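Long-range contacts in envelope glycoprotein (Bourbon virus, PDB 5ZKX), which probably drives fusion of the viral and host membranes as a trimeric class III glycoprotein of the gp64 family, captured here in its postfusion form: residues 46-51 against 140-145; 121-126 against 432-437. All coordinates share one frame; numbering follows the deposited sequence.

Overall arrangement
Contacts 1 and 2 lie side by side toward one end of this elongated chain, their centres about 10 Å apart. Their segments alternate in sequence: 46-51 comes first, then 121-126, then 140-145, and 432-437 long after. Contact 1 joins strands 44-58 and 134-148 within one antiparallel sheet; contact 2 sets a loop against the last turn of helix 422-437. The two are stitched together by hydrogen bonds from K121 to W141 and between E124 and S140, and by the E122-R142 salt bridge. Sheet, loop and late helix thus form layers, consistent with a class III postfusion hairpin whose C-terminal part folds back along the fusion domain.

Contact 1: residues 46-51 against 140-145; sequences IGYRAY and SWRCGV
Y51 and W141 lie side by side, pointing the same way, on the face of the sheet that also carries R49, C143 and V145. CB of Y51 sits over the centre of the six-membered ring of W141, 3.6 Å from its centroid, in a CH-pi contact. The tyrosine ring then continues beside the indole with its plane turned by 45°, an oblique pairing in which Y51 CD2 comes within 3.5 Å of W141 CH2. Next along, the aliphatic part of R49 flanks the indole, CD standing 4.0 Å from W141 CZ3. Its chain then bends, and the guanidinium finds its partners beyond the pair: E81 and the carbonyls of K75 and Y92. C143, cross-strand neighbour of R49, is tied by a disulfide to C91.

Strands 44-58 and 134-148 form an antiparallel ladder in a branched sheet that also takes in 67-74 and 188-192, consistent with the fusion domain of a class III glycoprotein. Y48-G144 and A50-R142 are hydrogen-bonded pairs, each with two reciprocal N-H...O bonds, the shortest being R142 N to A50 O at 2.9 Å; G47-V145, R49-C143 and Y51-W141 are non-hydrogen-bonded pairs.

On the face of Y48 and R142, which helix 422-437 covers, a tyrosine lies down on the neighbouring main chain. CG of Y48 stands between its backbone N and carbonyl carbon (chi1 69°), which swings the ring over G144. The amide N of G144 is beneath the ring centre, and its CA is 3.9 Å from the centroid; with no side chain there, the ring can settle close. R142 arrives across Y48 at about a right angle, CE1 of the tyrosine lying over one face of the guanidinium, 3.4 Å from NH1, with the planes 33° apart. Salt bridges to E187 and E122 and a bond to the S430 carbonyl hold that guanidinium in place.

Contact 2: residues 121-126 against 432-437; sequences KELEKR and QALLDT
T437 gives its hydroxyl to the carbonyl of L123, and this short bond, 2.7 Å from OG1 to L123 O, is the direct hydrogen bond between the loop 121-126 and the helix 432-437. With OG1 anti to the backbone N (chi1 -172°), the hydroxyl faces L123 O, the donor tilted 21° from the carbonyl plane, while the other branch, CG2, is turned to E122 and meets it tip to tip, 3.5 Å from OE2. The second carboxylate oxygen of E122, OE1, rests 3.6 Å from A433 CB, one helical turn back. Near them the leucines L123 and L434 only graze each other, CD2 to CD1 at 4.3 Å.

A single water bridges K125 N, from which it accepts at 2.8 Å, and T437 O, to which it donates at 2.9 Å, giving this carbonyl of the last helical turn a hydrogen-bond donor.

The next shell fixes the loop. E122 OE2 takes a weak bond from L123 N and forms a salt bridge with R142 of strand 134-148, which would be expected to favour the charged form although T437 CG2 and A433 CB lie against the carboxylate. K121 NZ bonds to E122 O from above the carbonyl plane, and to W141 O, while E124 N is held by S140 OG. K125, centre of an inverse gamma turn, sends its extended chain to T439 O of a second subunit. The whole is a helix C-terminus docked on a sheet-backed loop at a trimer interface, consistent with the packed C-terminal region of a class III postfusion trimer.

Contact 1: residues 46-51 against 140-145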
# COMPACT_ATOMS: atom_id res chain seq x y z
N ILE A 46 10.34 -16.51 -21.42
CA ILE A 46 9.22 -17.40 -21.19
C ILE A 46 8.59 -17.72 -22.53
O ILE A 46 8.28 -16.80 -23.31
CB ILE A 46 8.18 -16.79 -20.23
CG1 ILE A 46 8.84 -16.32 -18.94
CG2 ILE A 46 7.08 -17.79 -19.92
CD1 ILE A 46 7.86 -15.80 -17.92
N GLY A 47 8.40 -18.99 -22.81
CA GLY A 47 7.76 -19.42 -24.04
C GLY A 47 6.78 -20.53 -23.78
O GLY A 47 7.05 -21.46 -23.02
N TYR A 48 5.61 -20.43 -24.40
CA TYR A 48 4.61 -21.47 -24.31
C TYR A 48 4.24 -21.95 -25.71
O TYR A 48 4.41 -21.24 -26.70
CB TYR A 48 3.36 -21.00 -23.56
CG TYR A 48 2.53 -19.95 -24.27
CD1 TYR A 48 1.48 -20.32 -25.11
CD2 TYR A 48 2.76 -18.60 -24.07
CE1 TYR A 48 0.71 -19.37 -25.75
CE2 TYR A 48 1.99 -17.64 -24.70
CZ TYR A 48 0.97 -18.03 -25.54
OH TYR A 48 0.21 -17.08 -26.17
N ARG A 49 3.75 -23.19 -25.77
CA ARG A 49 3.29 -23.78 -27.02
C ARG A 49 2.38 -24.95 -26.70
O ARG A 49 2.66 -25.73 -25.79
CB ARG A 49 4.46 -24.24 -27.89
CG ARG A 49 4.02 -24.99 -29.14
CD ARG A 49 5.20 -25.30 -30.05
NE ARG A 49 6.21 -26.11 -29.38
CZ ARG A 49 7.46 -26.25 -29.83
NH1 ARG A 49 7.83 -25.62 -30.93
NH2 ARG A 49 8.32 -27.01 -29.17
N ALA A 50 1.29 -25.06 -27.45
CA ALA A 50 0.38 -26.19 -27.34
C ALA A 50 -0.35 -26.34 -28.67
O ALA A 50 -0.29 -25.47 -29.54
CB ALA A 50 -0.61 -26.00 -26.19
N TYR A 51 -1.05 -27.46 -28.81
CA TYR A 51 -1.88 -27.68 -29.98
C TYR A 51 -3.18 -28.36 -29.59
O TYR A 51 -3.21 -29.23 -28.71
CB TYR A 51 -1.13 -28.50 -31.06
CG TYR A 51 -0.79 -29.94 -30.69
CD1 TYR A 51 -1.71 -30.96 -30.88
CD2 TYR A 51 0.47 -30.27 -30.21
CE1 TYR A 51 -1.40 -32.27 -30.56
CE2 TYR A 51 0.79 -31.58 -29.89
CZ TYR A 51 -0.15 -32.57 -30.07
OH TYR A 51 0.15 -33.88 -29.76
N SER A 140 -4.87 -27.15 -34.49
CA SER A 140 -4.65 -25.72 -34.30
C SER A 140 -3.60 -25.50 -33.22
O SER A 140 -3.62 -26.16 -32.18
CB SER A 140 -5.95 -25.01 -33.91
OG SER A 140 -5.87 -23.62 -34.17
N TRP A 141 -2.69 -24.57 -33.47
CA TRP A 141 -1.53 -24.35 -32.61
C TRP A 141 -1.61 -23.00 -31.91
O TRP A 141 -2.25 -22.06 -32.39
CB TRP A 141 -0.23 -24.42 -33.41
CG TRP A 141 0.11 -25.79 -33.88
CD1 TRP A 141 -0.39 -26.43 -34.98
CD2 TRP A 141 1.03 -26.71 -33.28
NE1 TRP A 141 0.16 -27.68 -35.09
CE2 TRP A 141 1.03 -27.88 -34.06
CE3 TRP A 141 1.85 -26.65 -32.15
CZ2 TRP A 141 1.83 -28.98 -33.75
CZ3 TRP A 141 2.64 -27.75 -31.84
CH2 TRP A 141 2.62 -28.90 -32.64
N ARG A 142 -0.95 -22.92 -30.76
CA ARG A 142 -0.78 -21.68 -30.02
C ARG A 142 0.67 -21.59 -29.56
O ARG A 142 1.31 -22.61 -29.28
CB ARG A 142 -1.73 -21.58 -28.82
CG ARG A 142 -1.31 -22.40 -27.61
CD ARG A 142 -2.40 -22.46 -26.55
NE ARG A 142 -2.91 -21.13 -26.21
CZ ARG A 142 -2.64 -20.49 -25.08
NH1 ARG A 142 -1.85 -21.05 -24.17
NH2 ARG A 142 -3.15 -19.29 -24.86
N CYS A 143 1.19 -20.37 -29.50
CA CYS A 143 2.55 -20.16 -29.02
C CYS A 143 2.75 -18.70 -28.66
O CYS A 143 2.05 -17.81 -29.16
CB CYS A 143 3.59 -20.60 -30.05
SG CYS A 143 3.65 -19.59 -31.55
N GLY A 144 3.71 -18.46 -27.78
CA GLY A 144 4.07 -17.12 -27.39
C GLY A 144 5.43 -17.11 -26.74
O GLY A 144 5.93 -18.15 -26.29
N VAL A 145 6.03 -15.92 -26.69
CA VAL A 145 7.36 -15.74 -26.13
C VAL A 145 7.47 -14.32 -25.60
O VAL A 145 6.79 -13.40 -26.08
CB VAL A 145 8.47 -16.05 -27.16
CG1 VAL A 145 8.58 -14.94 -28.19
CG2 VAL A 145 9.81 -16.31 -26.48

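Contact 2: residues 121-126 against 432-437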
# COMPACT_ATOMS: atom_id res chain seq x y z
N LYS A 121 0.32 -16.37 -31.75
CA LYS A 121 -0.59 -17.31 -32.39
C LYS A 121 -1.48 -17.95 -31.33
O LYS A 121 -0.98 -18.58 -30.40
CB LYS A 121 0.19 -18.39 -33.15
CG LYS A 121 -0.66 -19.50 -33.72
CD LYS A 121 -1.56 -18.99 -34.83
CE LYS A 121 -2.39 -20.12 -35.42
NZ LYS A 121 -3.25 -20.77 -34.38
N GLU A 122 -2.79 -17.79 -31.48
CA GLU A 122 -3.77 -18.44 -30.64
C GLU A 122 -4.47 -19.54 -31.43
O GLU A 122 -4.73 -19.38 -32.63
CB GLU A 122 -4.81 -17.45 -30.10
CG GLU A 122 -5.68 -18.01 -29.00
CD GLU A 122 -4.86 -18.63 -27.88
OE1 GLU A 122 -4.09 -17.89 -27.23
OE2 GLU A 122 -4.98 -19.85 -27.65
N LEU A 123 -4.76 -20.65 -30.77
CA LEU A 123 -5.38 -21.77 -31.46
C LEU A 123 -6.89 -21.56 -31.58
O LEU A 123 -7.50 -20.78 -30.85
CB LEU A 123 -5.08 -23.09 -30.74
CG LEU A 123 -5.66 -23.38 -29.35
CD1 LEU A 123 -7.04 -24.00 -29.42
CD2 LEU A 123 -4.72 -24.31 -28.60
N GLU A 124 -7.48 -22.28 -32.53
CA GLU A 124 -8.93 -22.32 -32.69
C GLU A 124 -9.43 -23.71 -32.35
O GLU A 124 -8.88 -24.71 -32.83
CB GLU A 124 -9.35 -21.93 -34.11
CG GLU A 124 -10.86 -21.85 -34.28
CD GLU A 124 -11.27 -21.28 -35.62
OE1 GLU A 124 -12.13 -20.38 -35.65
OE2 GLU A 124 -10.73 -21.73 -36.65
N LYS A 125 -10.46 -23.78 -31.52
CA LYS A 125 -11.02 -25.06 -31.06
C LYS A 125 -12.10 -25.50 -32.04
O LYS A 125 -13.30 -25.34 -31.81
CB LYS A 125 -11.56 -24.91 -29.64
CG LYS A 125 -12.08 -26.20 -29.03
CD LYS A 125 -13.02 -25.88 -27.88
CE LYS A 125 -13.49 -27.14 -27.19
NZ LYS A 125 -14.45 -26.82 -26.10
N ARG A 126 -11.66 -26.08 -33.16
CA ARG A 126 -12.55 -26.47 -34.24
C ARG A 126 -12.53 -27.98 -34.44
O ARG A 126 -11.50 -28.63 -34.28
CB ARG A 126 -12.17 -25.77 -35.55
CG ARG A 126 -10.77 -26.07 -36.01
CD ARG A 126 -10.57 -25.73 -37.47
NE ARG A 126 -9.23 -26.11 -37.90
CZ ARG A 126 -8.17 -25.33 -37.80
NH1 ARG A 126 -8.28 -24.10 -37.30
NH2 ARG A 126 -6.99 -25.76 -38.22
N GLN A 432 -5.31 -17.08 -19.58
CA GLN A 432 -6.64 -16.51 -19.74
C GLN A 432 -7.08 -16.55 -21.20
O GLN A 432 -8.27 -16.76 -21.49
CB GLN A 432 -6.66 -15.08 -19.20
CG GLN A 432 -8.03 -14.42 -19.22
CD GLN A 432 -9.07 -15.20 -18.44
OE1 GLN A 432 -10.14 -15.51 -18.94
NE2 GLN A 432 -8.75 -15.52 -17.19
N ALA A 433 -6.14 -16.37 -22.12
CA ALA A 433 -6.47 -16.45 -23.54
C ALA A 433 -6.88 -17.87 -23.93
O ALA A 433 -7.78 -18.06 -24.75
CB ALA A 433 -5.29 -15.97 -24.38
N LEU A 434 -6.21 -18.87 -23.35
CA LEU A 434 -6.60 -20.25 -23.61
C LEU A 434 -8.01 -20.52 -23.13
O LEU A 434 -8.80 -21.18 -23.82
CB LEU A 434 -5.61 -21.21 -22.94
CG LEU A 434 -5.92 -22.70 -23.12
CD1 LEU A 434 -5.78 -23.10 -24.57
CD2 LEU A 434 -5.01 -23.54 -22.24
N LEU A 435 -8.36 -20.02 -21.94
CA LEU A 435 -9.74 -20.13 -21.48
C LEU A 435 -10.69 -19.44 -22.44
O LEU A 435 -11.76 -19.97 -22.76
CB LEU A 435 -9.87 -19.53 -20.08
CG LEU A 435 -9.33 -20.35 -18.91
CD1 LEU A 435 -9.50 -19.58 -17.61
CD2 LEU A 435 -10.03 -21.70 -18.82
N ASP A 436 -10.32 -18.25 -22.92
CA ASP A 436 -11.21 -17.48 -23.78
C ASP A 436 -11.44 -18.19 -25.11
O ASP A 436 -12.55 -18.13 -25.66
CB ASP A 436 -10.64 -16.08 -24.01
CG ASP A 436 -10.92 -15.14 -22.86
OD1 ASP A 436 -11.48 -15.58 -21.84
OD2 ASP A 436 -10.56 -13.95 -22.97
N THR A 437 -10.42 -18.86 -25.65
CA THR A 437 -10.56 -19.49 -26.95
C THR A 437 -11.23 -20.86 -26.88
O THR A 437 -11.75 -21.33 -27.90
CB THR A 437 -9.19 -19.62 -27.64
OG1 THR A 437 -9.37 -20.07 -28.98
CG2 THR A 437 -8.31 -20.61 -26.90
O HOH W 1 -11.38 -21.29 -30.75